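Pumilio domain-containing protein C56F2.08c (Schizosaccharomyces pombe, PDB 6NX5) binds RNA through distinct modules that cooperate to determine specificity, of which this is the RRM domain, and may recognise AU-rich regions of mRNA 3'-UTRs. Local coordinates at the interface of chains A and B. Residues are numbered along the deposited sequence; one frame, centred on the assembly and turned at random. Chains: chain A/B, Pumilio domain-containing protein C56F2.08c.

Contact 1: the interface of chains A and B. Residues chain A 36, 39; chain B 74-75.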
# COMPACT_ATOMS: atom_id res chain seq x y z
N LEU A 36 5.99 -1.12 -5.81
CA LEU A 36 5.41 0.10 -6.37
C LEU A 36 6.38 0.76 -7.33
O LEU A 36 6.48 1.99 -7.37
CB LEU A 36 5.00 1.06 -5.26
CG LEU A 36 3.84 0.58 -4.39
CD1 LEU A 36 3.65 1.47 -3.17
CD2 LEU A 36 2.55 0.52 -5.19
N ASP A 39 8.62 3.65 -8.34
CA ASP A 39 8.95 4.27 -7.07
C ASP A 39 9.72 3.29 -6.18
O ASP A 39 9.60 2.07 -6.30
CB ASP A 39 7.70 4.77 -6.35
CG ASP A 39 8.01 5.74 -5.23
OD1 ASP A 39 8.96 6.54 -5.40
OD2 ASP A 39 7.31 5.70 -4.19
N MET B 74 -0.92 4.50 -7.86
CA MET B 74 0.20 3.66 -8.28
C MET B 74 -0.24 2.21 -8.34
O MET B 74 -0.81 1.69 -7.38
CB MET B 74 1.37 3.82 -7.32
CG MET B 74 1.89 5.23 -7.24
SD MET B 74 3.54 5.26 -6.56
CE MET B 74 4.43 4.51 -7.92
N LEU B 75 0.11 1.53 -9.43
CA LEU B 75 -0.13 0.10 -9.53
C LEU B 75 0.84 -0.65 -8.62
O LEU B 75 2.04 -0.35 -8.60
CB LEU B 75 0.06 -0.38 -10.98
CG LEU B 75 -0.87 -0.00 -12.14
CD1 LEU B 75 -0.52 -0.88 -13.34
CD2 LEU B 75 -2.34 -0.16 -11.78
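B:Met74 rests its terminal methyl against the side-chain stem of A:Asp39 and the backbone of A:Leu36, which face it from the same side, and this thioether end is the middle of a small apolar patch. Methyl CE of B:Met74 lies 3.6 Å from the methylene CB of A:Asp39. The chain of B:Met74 runs nearly straight through chi2 and then bends at chi3 (70°), which turns CE off the line of the chain and toward the two chain A residues. Nearer its root, CB of B:Met74 sits 4.1 Å from CD2 of A:Leu36, a looser contact. Of the two leucine methyls, CD2 is the one that meets chain B.

Further out the partners become polar. CE of B:Met74 also abuts the backbone carbonyl of A:Leu36, 3.3 Å from its O. Likewise, CD2 of A:Leu36 approaches the carbonyl O of B:Leu75 at 3.5 Å, while the isobutyl group of B:Leu75 points away. The carboxylate of A:Asp39 forms the rim: with CG anti to the backbone N (chi1 -164°), the acid is carried past the methyl, so the methylene does the touching.

The patch fits the loop between strands 30-35 and 42-46 of one RRM against edge strand 72-75 of the other. It is small and may reflect crystal packing; for this pair, it probably adds a small contact at the margin of the interface.

Contact 2: the interface of chains A and B. Residues chain A 5, 7, 43, 76; chain B 5, 34, 36, 43.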
# COMPACT_ATOMS: atom_id res chain seq x y z
N MET A 5 -1.12 -4.98 6.51
CA MET A 5 -0.36 -4.40 5.42
C MET A 5 0.62 -3.36 5.95
O MET A 5 0.24 -2.51 6.76
CB MET A 5 -1.27 -3.73 4.39
CG MET A 5 -2.23 -4.69 3.72
SD MET A 5 -1.34 -5.59 2.44
CE MET A 5 -2.64 -6.09 1.34
N TYR A 7 3.23 -0.43 4.44
CA TYR A 7 3.69 0.39 3.33
C TYR A 7 5.13 0.78 3.62
O TYR A 7 5.42 1.43 4.62
CB TYR A 7 2.80 1.63 3.16
CG TYR A 7 3.34 2.62 2.15
CD1 TYR A 7 3.42 2.29 0.81
CD2 TYR A 7 3.80 3.85 2.57
CE1 TYR A 7 3.93 3.20 -0.11
CE2 TYR A 7 4.31 4.75 1.67
CZ TYR A 7 4.38 4.42 0.34
OH TYR A 7 4.88 5.34 -0.54
N ILE A 43 4.77 -2.86 -0.69
CA ILE A 43 3.74 -3.25 0.27
C ILE A 43 4.04 -4.67 0.70
O ILE A 43 4.30 -5.54 -0.14
CB ILE A 43 2.32 -3.16 -0.32
CG1 ILE A 43 2.00 -1.72 -0.68
CG2 ILE A 43 1.31 -3.71 0.70
CD1 ILE A 43 0.79 -1.59 -1.57
N ALA A 76 -0.69 -0.10 8.11
CA ALA A 76 -2.03 0.37 7.82
C ALA A 76 -2.98 -0.08 8.93
O ALA A 76 -2.68 -1.00 9.70
CB ALA A 76 -2.53 -0.18 6.47
N MET B 5 -4.12 -4.59 -7.41
CA MET B 5 -4.02 -3.79 -6.20
C MET B 5 -3.39 -2.45 -6.55
O MET B 5 -2.55 -2.36 -7.45
CB MET B 5 -3.20 -4.52 -5.14
CG MET B 5 -2.62 -3.62 -4.07
SD MET B 5 -1.97 -4.58 -2.69
CE MET B 5 -3.46 -5.46 -2.35
N TRP B 34 -7.39 -0.90 2.81
CA TRP B 34 -6.62 -0.59 4.01
C TRP B 34 -6.28 0.90 4.00
O TRP B 34 -5.64 1.38 3.06
CB TRP B 34 -5.32 -1.39 4.08
CG TRP B 34 -5.42 -2.86 4.30
CD1 TRP B 34 -5.20 -3.55 5.48
CD2 TRP B 34 -5.66 -3.85 3.30
NE1 TRP B 34 -5.32 -4.91 5.26
CE2 TRP B 34 -5.61 -5.12 3.93
CE3 TRP B 34 -5.94 -3.78 1.93
CZ2 TRP B 34 -5.83 -6.30 3.23
CZ3 TRP B 34 -6.15 -4.97 1.22
CH2 TRP B 34 -6.10 -6.21 1.89
N LEU B 36 -4.25 4.17 5.56
CA LEU B 36 -3.03 4.50 6.29
C LEU B 36 -3.22 5.83 6.99
O LEU B 36 -3.70 6.79 6.38
CB LEU B 36 -1.83 4.54 5.33
CG LEU B 36 -1.50 3.12 4.88
CD1 LEU B 36 -1.61 2.98 3.38
CD2 LEU B 36 -0.15 2.66 5.37
N ILE B 43 -4.64 1.51 0.45
CA ILE B 43 -4.36 0.35 -0.40
C ILE B 43 -5.70 -0.23 -0.81
O ILE B 43 -6.53 -0.52 0.06
CB ILE B 43 -3.53 -0.70 0.35
CG1 ILE B 43 -2.19 -0.09 0.76
CG2 ILE B 43 -3.33 -1.93 -0.52
CD1 ILE B 43 -1.41 -0.91 1.82
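A:Met5 lies across the indole of B:Trp34, the two side chains crossing at about a right angle, and this is the broadest overlap of the patch. Methylene CG of A:Met5 stands over the five-membered ring, 3.3 Å from its centroid and displaced toward the rim. Further along, methyl CE covers the six-membered ring, 3.6 Å from that centroid, so the thioether chain spans one indole face with CH-pi contacts at both ends. A bend at chi2 (-79°) folds the methionine along the face and brings CE down on the second ring. In chain B, the carbonyl O of B:Ile43 lies in the indole plane at its edge.

The root of A:Met5 is used too: its CB packs 3.8 Å from CD1 of B:Ile43. That isoleucine and A:Ile43 reach toward each other tip to tip, with CD1 of A:Ile43 4.1 Å from CD1 of B:Ile43; the branch methyl CG2 of A:Ile43 also touches the same CD1. The two Met5 residues are not equivalent. B:Met5 meets chain A through its end, its CE 3.8 Å from CE of A:Met5, and the partner hides far less of its surface.

To the other side, B:Leu36 bears on two chain A residues. Its CG meets CB of A:Ala76 at 3.8 Å, and its CD2 approaches CB of A:Tyr7 at 3.8 Å. A chi1 of 172° swings the phenol of A:Tyr7 away from the leucine, and CB is what B:Leu36 meets.

A:Tyr7 belongs to the RNP2 strand and Ile43 to the RNP1 strand, so the two RRM sheets face each other through the surface on which RRMs usually bind RNA. The pairing hides part of that surface in both copies, although it may be specific to this crystal.

The C-alpha centres of contact 1 and contact 2 lie about 12 Å apart in the same A-B interface. Leu36 serves in both, from chain A in contact 1 and from chain B in contact 2, with different neighbours each time, in keeping with a pairing that is not an exact two-fold. Within chain A the patches adjoin, ring atom CE1 of A:Tyr7 packing against methyl CD1 of A:Leu36. Contact 2 joins the central sheet faces, whereas contact 1 adds a loop-to-strand touch at the margin. The two-copy arrangement may or may not form in solution; the structure alone does not settle it.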